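Local coordinates for protein nitrilotriacetate monooxygenase (Burkholderia pseudomallei, PDB 3SDO) that probably acts as an FMN-dependent monooxygenase of the nitrilotriacetate monooxygenase family, at residues A25-V31 against P399-F403; R45-A49 against L405-D410; S100-S104 against T136-R142. All coordinates share one frame; numbering follows the deposited sequence.

Interaction 1 of 3, residues A25-V31 against P399-F403; sequences AWKHPSV and PVTGF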
loop_
_atom_site.group_PDB
_atom_site.type_symbol
_atom_site.label_atom_id
_atom_site.label_comp_id
_atom_site.label_asym_id
_atom_site.label_seq_id
_atom_site.Cartn_x
_atom_site.Cartn_y
_atom_site.Cartn_z
ATOM N N ALA A 25 4.370 19.404 -14.093
ATOM C CA ALA A 25 3.765 18.601 -15.151
ATOM C C ALA A 25 2.229 18.611 -15.095
ATOM O O ALA A 25 1.568 18.372 -16.120
ATOM C CB ALA A 25 4.303 17.144 -15.092
ATOM N N TRP A 26 1.658 18.890 -13.921
ATOM C CA TRP A 26 0.185 18.964 -13.774
ATOM C C TRP A 26 -0.443 20.017 -14.696
ATOM O O TRP A 26 -1.664 19.993 -14.928
ATOM C CB TRP A 26 -0.239 19.272 -12.331
ATOM C CG TRP A 26 0.105 20.652 -11.838
ATOM C CD1 TRP A 26 1.295 21.057 -11.266
ATOM C CD2 TRP A 26 -0.742 21.807 -11.843
ATOM N NE1 TRP A 26 1.244 22.391 -10.943
ATOM C CE2 TRP A 26 0.003 22.880 -11.278
ATOM C CE3 TRP A 26 -2.055 22.041 -12.258
ATOM C CZ2 TRP A 26 -0.525 24.159 -11.121
ATOM C CZ3 TRP A 26 -2.574 23.335 -12.123
ATOM C CH2 TRP A 26 -1.814 24.371 -11.549
ATOM N N LYS A 27 0.369 20.975 -15.144
ATOM C CA LYS A 27 -0.088 22.027 -16.055
ATOM C C LYS A 27 -0.167 21.562 -17.515
ATOM O O LYS A 27 -0.787 22.240 -18.338
ATOM C CB LYS A 27 0.842 23.252 -16.030
ATOM C CG LYS A 27 1.056 23.946 -14.695
ATOM C CD LYS A 27 1.838 25.263 -14.945
ATOM C CE LYS A 27 2.346 25.899 -13.678
ATOM N NZ LYS A 27 3.379 26.986 -13.893
ATOM N N HIS A 28 0.507 20.465 -17.863
ATOM C CA HIS A 28 0.562 20.049 -19.273
ATOM C C HIS A 28 -0.748 19.407 -19.723
ATOM O O HIS A 28 -1.263 18.531 -19.019
ATOM C CB HIS A 28 1.723 19.081 -19.544
ATOM C CG HIS A 28 2.088 19.027 -20.986
ATOM N ND1 HIS A 28 1.545 18.106 -21.849
ATOM C CD2 HIS A 28 2.849 19.855 -21.738
ATOM C CE1 HIS A 28 1.996 18.344 -23.071
ATOM N NE2 HIS A 28 2.780 19.409 -23.031
ATOM N N PRO A 29 -1.281 19.823 -20.903
ATOM C CA PRO A 29 -2.573 19.297 -21.371
ATOM C C PRO A 29 -2.625 17.809 -21.696
ATOM O O PRO A 29 -3.704 17.279 -21.818
ATOM C CB PRO A 29 -2.876 20.115 -22.640
ATOM C CG PRO A 29 -1.601 20.770 -23.028
ATOM C CD PRO A 29 -0.757 20.883 -21.792
ATOM N N SER A 30 -1.486 17.136 -21.841
ATOM C CA SER A 30 -1.498 15.699 -22.125
ATOM C C SER A 30 -1.798 14.817 -20.892
ATOM O O SER A 30 -1.884 13.588 -21.021
ATOM C CB SER A 30 -0.164 15.272 -22.750
ATOM O OG SER A 30 0.914 15.266 -21.791
ATOM N N VAL A 31 -1.912 15.422 -19.709
ATOM C CA VAL A 31 -2.304 14.698 -18.499
ATOM C C VAL A 31 -3.484 15.386 -17.823
ATOM O O VAL A 31 -3.687 16.578 -18.017
ATOM C CB VAL A 31 -1.110 14.559 -17.489
ATOM C CG1 VAL A 31 0.088 13.844 -18.150
ATOM C CG2 VAL A 31 -0.708 15.930 -16.931
ATOM N N PRO A 399 9.575 13.818 -18.205
ATOM C CA PRO A 399 9.158 15.100 -17.659
ATOM C C PRO A 399 7.620 15.216 -17.503
ATOM O O PRO A 399 7.132 15.719 -16.494
ATOM C CB PRO A 399 9.709 16.111 -18.689
ATOM C CG PRO A 399 10.863 15.468 -19.257
ATOM C CD PRO A 399 10.509 13.988 -19.330
ATOM N N VAL A 400 6.882 14.720 -18.496
ATOM C CA VAL A 400 5.422 14.677 -18.467
ATOM C C VAL A 400 5.022 13.242 -18.838
ATOM O O VAL A 400 5.376 12.763 -19.911
ATOM C CB VAL A 400 4.803 15.712 -19.452
ATOM C CG1 VAL A 400 3.280 15.546 -19.540
ATOM C CG2 VAL A 400 5.147 17.158 -19.032
ATOM N N THR A 401 4.315 12.564 -17.937
ATOM C CA THR A 401 4.008 11.137 -18.068
ATOM C C THR A 401 3.069 10.825 -19.259
ATOM O O THR A 401 3.068 9.704 -19.781
ATOM C CB THR A 401 3.359 10.596 -16.772
ATOM O OG1 THR A 401 4.049 11.113 -15.612
ATOM C CG2 THR A 401 3.388 9.077 -16.751
ATOM N N GLY A 402 2.271 11.811 -19.659
ATOM C CA GLY A 402 1.399 11.712 -20.838
ATOM C C GLY A 402 2.180 11.587 -22.134
ATOM O O GLY A 402 2.530 10.486 -22.555
ATOM N N PHE A 403 2.466 12.705 -22.787
ATOM C CA PHE A 403 3.136 12.643 -24.094
ATOM C C PHE A 403 4.519 12.038 -24.000
ATOM O O PHE A 403 4.963 11.396 -24.937
ATOM C CB PHE A 403 3.190 14.006 -24.786
ATOM C CG PHE A 403 4.322 14.877 -24.341
ATOM C CD1 PHE A 403 5.564 14.760 -24.922
ATOM C CD2 PHE A 403 4.138 15.817 -23.345
ATOM C CE1 PHE A 403 6.607 15.573 -24.530
ATOM C CE2 PHE A 403 5.178 16.629 -22.943
ATOM C CZ PHE A 403 6.418 16.510 -23.534
#
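F403 places CE2 over one face of the H28 imidazole, offset toward its rim, with CD2 of F403 3.3 Å from CE1 of H28. The two rings meet obliquely, their planes at 44°, while the CD of P29 lies against the opposite imidazole face, so H28 is flanked on both sides. CG of F403 sits between its own backbone N and carbonyl carbon (chi1 83°), which turns the ring back toward the loop. S30 joins the two segments: its OG accepts the backbone N-H of F403 at 3.2 Å and also shares a hydrogen bond of 2.9 Å with ND1 of H28, which accepts the N-H of S30 as well. OG of S30 lies at the edge of the F403 ring, 3.3 Å from CG1 of V400. Beside H28, V400 spreads its two methyls, CG1 also reaching V31 CG1 at 3.9 Å and CG2 meeting the CB of A25. V31 CG1 packs 3.3 Å from the backbone N of G402. NE2 of H28 hydrogen-bonds OE1 of Q290. The contact thus seats the loop between strand 11-15 and helix 39-51 on the N-terminal part of helix 401-418, with helix 281-292 against F403 and F41 of helix 39-51 against V31.

Interaction 2 of 3, residues R45-A49 against L405-D410; sequences RARRA and LDDFVD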
loop_
_atom_site.group_PDB
_atom_site.type_symbol
_atom_site.label_atom_id
_atom_site.label_comp_id
_atom_site.label_asym_id
_atom_site.label_seq_id
_atom_site.Cartn_x
_atom_site.Cartn_y
_atom_site.Cartn_z
ATOM N N ARG A 45 -1.349 4.583 -17.745
ATOM C CA ARG A 45 0.095 4.638 -17.920
ATOM C C ARG A 45 0.776 3.289 -17.659
ATOM O O ARG A 45 1.660 2.896 -18.413
ATOM C CB ARG A 45 0.698 5.725 -17.058
ATOM C CG ARG A 45 0.172 7.134 -17.343
ATOM C CD ARG A 45 0.602 7.669 -18.672
ATOM N NE ARG A 45 -0.230 7.197 -19.780
ATOM C CZ ARG A 45 0.015 7.423 -21.065
ATOM N NH1 ARG A 45 -0.819 6.943 -21.990
ATOM N NH2 ARG A 45 1.068 8.138 -21.436
ATOM N N ALA A 46 0.370 2.569 -16.615
ATOM C CA ALA A 46 0.937 1.240 -16.362
ATOM C C ALA A 46 0.658 0.296 -17.531
ATOM O O ALA A 46 1.551 -0.443 -17.952
ATOM C CB ALA A 46 0.422 0.640 -15.022
ATOM N N ARG A 47 -0.563 0.351 -18.073
ATOM C CA ARG A 47 -0.939 -0.506 -19.216
ATOM C C ARG A 47 -0.210 -0.134 -20.495
ATOM O O ARG A 47 0.226 -0.995 -21.237
ATOM C CB ARG A 47 -2.450 -0.485 -19.443
ATOM C CG ARG A 47 -3.186 -1.286 -18.378
ATOM C CD ARG A 47 -4.667 -1.169 -18.548
ATOM N NE ARG A 47 -5.405 -2.123 -17.721
ATOM C CZ ARG A 47 -6.716 -2.070 -17.540
ATOM N NH1 ARG A 47 -7.437 -1.081 -18.094
ATOM N NH2 ARG A 47 -7.322 -3.008 -16.827
ATOM N N ARG A 48 -0.046 1.161 -20.712
ATOM C CA ARG A 48 0.719 1.680 -21.843
ATOM C C ARG A 48 2.142 1.140 -21.805
ATOM O O ARG A 48 2.662 0.652 -22.815
ATOM C CB ARG A 48 0.737 3.209 -21.784
ATOM C CG ARG A 48 1.137 3.904 -23.063
ATOM C CD ARG A 48 0.031 3.829 -24.087
ATOM N NE ARG A 48 0.165 4.843 -25.123
ATOM C CZ ARG A 48 0.818 4.693 -26.272
ATOM N NH1 ARG A 48 1.416 3.554 -26.590
ATOM N NH2 ARG A 48 0.834 5.690 -27.127
ATOM N N ALA A 49 2.777 1.223 -20.640
ATOM C CA ALA A 49 4.127 0.697 -20.474
ATOM C C ALA A 49 4.176 -0.831 -20.649
ATOM O O ALA A 49 5.038 -1.353 -21.357
ATOM C CB ALA A 49 4.706 1.112 -19.102
ATOM N N LEU A 405 5.690 9.401 -22.212
ATOM C CA LEU A 405 5.665 7.958 -22.365
ATOM C C LEU A 405 5.144 7.540 -23.740
ATOM O O LEU A 405 5.675 6.604 -24.342
ATOM C CB LEU A 405 4.813 7.313 -21.273
ATOM C CG LEU A 405 4.762 5.783 -21.211
ATOM C CD1 LEU A 405 6.131 5.180 -20.905
ATOM C CD2 LEU A 405 3.757 5.383 -20.121
ATOM N N ASP A 406 4.090 8.198 -24.227
ATOM C CA ASP A 406 3.552 7.890 -25.550
ATOM C C ASP A 406 4.659 7.980 -26.607
ATOM O O ASP A 406 4.832 7.059 -27.408
ATOM C CB ASP A 406 2.433 8.852 -25.946
ATOM C CG ASP A 406 1.186 8.699 -25.092
ATOM O OD1 ASP A 406 1.093 7.758 -24.283
ATOM O OD2 ASP A 406 0.285 9.524 -25.245
ATOM N N ASP A 407 5.392 9.095 -26.615
ATOM C CA ASP A 407 6.489 9.283 -27.583
ATOM C C ASP A 407 7.522 8.190 -27.460
ATOM O O ASP A 407 8.026 7.660 -28.473
ATOM C CB ASP A 407 7.213 10.611 -27.378
ATOM C CG ASP A 407 6.405 11.819 -27.838
ATOM O OD1 ASP A 407 5.331 11.649 -28.444
ATOM O OD2 ASP A 407 6.851 12.957 -27.547
ATOM N N PHE A 408 7.906 7.884 -26.223
ATOM C CA PHE A 408 8.969 6.930 -26.011
ATOM C C PHE A 408 8.558 5.544 -26.514
ATOM O O PHE A 408 9.305 4.895 -27.257
ATOM C CB PHE A 408 9.391 6.879 -24.540
ATOM C CG PHE A 408 10.486 5.912 -24.283
ATOM C CD1 PHE A 408 10.194 4.612 -23.899
ATOM C CD2 PHE A 408 11.812 6.282 -24.478
ATOM C CE1 PHE A 408 11.207 3.693 -23.695
ATOM C CE2 PHE A 408 12.820 5.371 -24.279
ATOM C CZ PHE A 408 12.515 4.069 -23.890
ATOM N N VAL A 409 7.370 5.087 -26.131
ATOM C CA VAL A 409 6.948 3.734 -26.511
ATOM C C VAL A 409 6.615 3.624 -27.995
ATOM O O VAL A 409 6.878 2.595 -28.604
ATOM C CB VAL A 409 5.762 3.185 -25.634
ATOM C CG1 VAL A 409 6.173 3.118 -24.169
ATOM C CG2 VAL A 409 4.511 3.996 -25.797
ATOM N N ASP A 410 6.051 4.671 -28.582
ATOM C CA ASP A 410 5.663 4.615 -29.985
ATOM C C ASP A 410 6.843 4.841 -30.938
ATOM O O ASP A 410 6.859 4.298 -32.041
ATOM C CB ASP A 410 4.533 5.615 -30.272
ATOM C CG ASP A 410 3.204 5.206 -29.636
ATOM O OD1 ASP A 410 3.062 4.080 -29.104
ATOM O OD2 ASP A 410 2.285 6.023 -29.666
#
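R45 and R48 both turn to D406, and R48 goes on to D410, giving a four-residue salt-bridge network between two helices. OD1 of D406 takes both terminal nitrogens of R45, NH2 at 2.9 Å and NH1 at 3.1 Å. NH1 meets the syn lone pair of OD1, whereas NH2 comes from above the carboxylate plane; the guanidinium of R45 and the carboxylate of D406 stand 73° apart. A weak bond from NE of R48, 3.2 Å from the same OD1, adds a third donor. R45 NH2 has a further acceptor among the residues of interaction 1, and NE and NH1 of R45 also hydrogen-bond right beside the two segments, so all three nitrogens of this buried guanidinium are satisfied. R48 meets D410 end-on, one nitrogen to each oxygen, in two fairly straight bonds: NH2 to OD2 at 2.9 Å and NH1 to OD1 at 3.1 Å. A bend at chi2 (74°) carries the R48 guanidinium across to D410, with CG2 of V409 over one face, 3.2 Å from NH1 of R48. CD2 of L405 packs against the backbone O of R45 and the CB of A49. R48 is a knob in the hole formed by L405, D406, V409 and D410. The axes of the two segments run nearly parallel, 14° apart at 10.7 Å, as neighbouring outer helices of a TIM barrel do, here the first and last helices around the barrel of this luciferase-like fold.

Interaction 3 of 3, residues S100-S104 against T136-R142; sequences SSSYS and TGKNYGR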
loop_
_atom_site.group_PDB
_atom_site.type_symbol
_atom_site.label_atom_id
_atom_site.label_comp_id
_atom_site.label_asym_id
_atom_site.label_seq_id
_atom_site.Cartn_x
_atom_site.Cartn_y
_atom_site.Cartn_z
ATOM N N SER A 100 10.523 3.144 3.358
ATOM C CA SER A 100 11.653 3.530 4.185
ATOM C C SER A 100 11.983 2.480 5.248
ATOM O O SER A 100 11.098 1.922 5.888
ATOM C CB SER A 100 11.357 4.885 4.870
ATOM O OG SER A 100 11.954 4.946 6.156
ATOM N N SER A 101 13.273 2.245 5.446
ATOM C CA SER A 101 13.751 1.361 6.493
ATOM C C SER A 101 13.597 1.979 7.871
ATOM O O SER A 101 13.461 1.255 8.827
ATOM C CB SER A 101 15.240 1.057 6.311
ATOM O OG SER A 101 15.508 0.685 4.989
ATOM N N SER A 102 13.663 3.306 7.975
ATOM C CA SER A 102 13.671 3.960 9.307
ATOM C C SER A 102 12.280 4.114 9.893
ATOM O O SER A 102 12.127 4.170 11.111
ATOM C CB SER A 102 14.343 5.330 9.243
ATOM O OG SER A 102 15.658 5.226 8.722
ATOM N N TYR A 103 11.261 4.135 9.038
ATOM C CA TYR A 103 9.916 4.480 9.488
ATOM C C TYR A 103 8.882 3.398 9.182
ATOM O O TYR A 103 7.720 3.691 8.974
ATOM C CB TYR A 103 9.519 5.832 8.887
ATOM C CG TYR A 103 10.543 6.911 9.186
ATOM C CD1 TYR A 103 10.891 7.212 10.492
ATOM C CD2 TYR A 103 11.216 7.571 8.161
ATOM C CE1 TYR A 103 11.845 8.193 10.780
ATOM C CE2 TYR A 103 12.162 8.564 8.439
ATOM C CZ TYR A 103 12.474 8.858 9.751
ATOM O OH TYR A 103 13.417 9.823 10.024
ATOM N N SER A 104 9.335 2.148 9.194
ATOM C CA SER A 104 8.487 0.984 8.952
ATOM C C SER A 104 8.972 -0.144 9.834
ATOM O O SER A 104 10.183 -0.288 10.082
ATOM C CB SER A 104 8.632 0.535 7.527
ATOM O OG SER A 104 9.926 -0.060 7.382
ATOM N N THR A 136 11.143 14.265 7.642
ATOM C CA THR A 136 10.269 13.094 7.683
ATOM C C THR A 136 10.087 12.529 9.081
ATOM O O THR A 136 8.987 12.162 9.457
ATOM C CB THR A 136 10.783 11.972 6.749
ATOM O OG1 THR A 136 10.976 12.513 5.434
ATOM C CG2 THR A 136 9.765 10.776 6.672
ATOM N N GLY A 137 11.178 12.469 9.841
ATOM C CA GLY A 137 11.171 11.963 11.209
ATOM C C GLY A 137 10.178 12.651 12.129
ATOM O O GLY A 137 9.710 12.056 13.088
ATOM N N LYS A 138 9.834 13.895 11.803
ATOM C CA LYS A 138 8.817 14.648 12.526
ATOM C C LYS A 138 7.411 14.026 12.441
ATOM O O LYS A 138 6.549 14.349 13.266
ATOM C CB LYS A 138 8.773 16.119 12.034
ATOM C CG LYS A 138 9.977 16.938 12.449
ATOM C CD LYS A 138 10.080 18.251 11.666
ATOM C CE LYS A 138 11.006 19.224 12.372
ATOM N NZ LYS A 138 11.662 20.167 11.437
ATOM N N ASN A 139 7.180 13.165 11.446
ATOM C CA ASN A 139 5.913 12.438 11.337
ATOM C C ASN A 139 5.901 11.085 12.038
ATOM O O ASN A 139 4.901 10.369 11.969
ATOM C CB ASN A 139 5.504 12.298 9.863
ATOM C CG ASN A 139 5.068 13.611 9.284
ATOM O OD1 ASN A 139 4.578 14.461 10.019
ATOM N ND2 ASN A 139 5.238 13.795 7.974
ATOM N N TYR A 140 6.996 10.767 12.740
ATOM C CA TYR A 140 7.193 9.461 13.351
ATOM C C TYR A 140 7.834 9.541 14.749
ATOM O O TYR A 140 8.399 8.560 15.232
ATOM C CB TYR A 140 8.050 8.566 12.423
ATOM C CG TYR A 140 7.422 8.282 11.088
ATOM C CD1 TYR A 140 6.523 7.227 10.922
ATOM C CD2 TYR A 140 7.679 9.088 9.994
ATOM C CE1 TYR A 140 5.944 6.975 9.683
ATOM C CE2 TYR A 140 7.107 8.839 8.757
ATOM C CZ TYR A 140 6.236 7.780 8.600
ATOM O OH TYR A 140 5.664 7.542 7.341
ATOM N N GLY A 141 7.728 10.699 15.403
ATOM C CA GLY A 141 8.259 10.883 16.737
ATOM C C GLY A 141 9.769 10.861 16.846
ATOM O O GLY A 141 10.308 10.604 17.928
ATOM N N ARG A 142 10.452 11.157 15.740
ATOM C CA ARG A 142 11.912 11.165 15.698
ATOM C C ARG A 142 12.370 12.385 14.903
ATOM O O ARG A 142 12.929 12.247 13.824
ATOM C CB ARG A 142 12.440 9.842 15.107
ATOM C CG ARG A 142 12.341 8.669 16.096
ATOM C CD ARG A 142 12.719 7.329 15.488
ATOM N NE ARG A 142 11.578 6.615 14.907
ATOM C CZ ARG A 142 11.675 5.520 14.154
ATOM N NH1 ARG A 142 12.865 4.989 13.872
ATOM N NH2 ARG A 142 10.576 4.948 13.676
#
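Y103 sets its CB, rather than its ring, squarely over the middle of the Y140 ring, 3.6 Å from the ring centroid and 2° off the normal, a CH-pi contact. The two aromatic planes are nearly parallel, at 15°, but slid so far apart that the rings barely overlap; CD1 of Y103 ends 3.7 Å from CG of Y140. With chi1 at -54°, CG of Y103 lies beside its own backbone N, and the ring runs on past Y140 to the 3-10 turn that begins at T136. There CE2 of Y103 meets the CG2 of T136 at 3.7 Å, and OH of Y103 comes to 3.3 Å from the CA of G137. The chain of R142 bends at chi3, bringing one guanidinium face over CD1 of Y103, while NH2 of R142 lies near the plane of the tyrosine ring at its edge. NH1 of R142 makes a weak hydrogen bond, 3.0 Å long, to the carbonyl O of S102. Both backbones are braced locally: OG of S100 accepts the N-H of Y103 in an ST motif, and O of G137 receives N-H groups of Y140 and R142 from opposite faces of its plane. N108 of the second subunit hydrogen-bonds both the OH of Y140 and the backbone O of Y103. The chemistry between the loops is mainly aromatic and apolar, with the weak arginine bond at the exposed side and the phenol of Y140 given to the dimer interface, which suggests that ring packing, more than charge, joins the two loops directly.

Interactions 1 and 2 use successive parts of helix 401-418 and have centres 13 Å apart. They touch directly: NH2 of R45 lies 3.0 Å from the backbone O of T401, a probable hydrogen bond, so an arginine of interaction 2 also holds the N-terminal part of the helix used by interaction 1. Interaction 3 stands apart, its nearest atoms about 21 Å from either, and lies across the chain's centre from interaction 2. It is the one close to the predicted FMN site, with the side chain of Y103 about 7 Å from that of H147 and that of Y140 about 7 Å from that of D61. Interactions 1 and 3 both reach the second subunit, whereas no other chain of the assembly touches the segments of interaction 2.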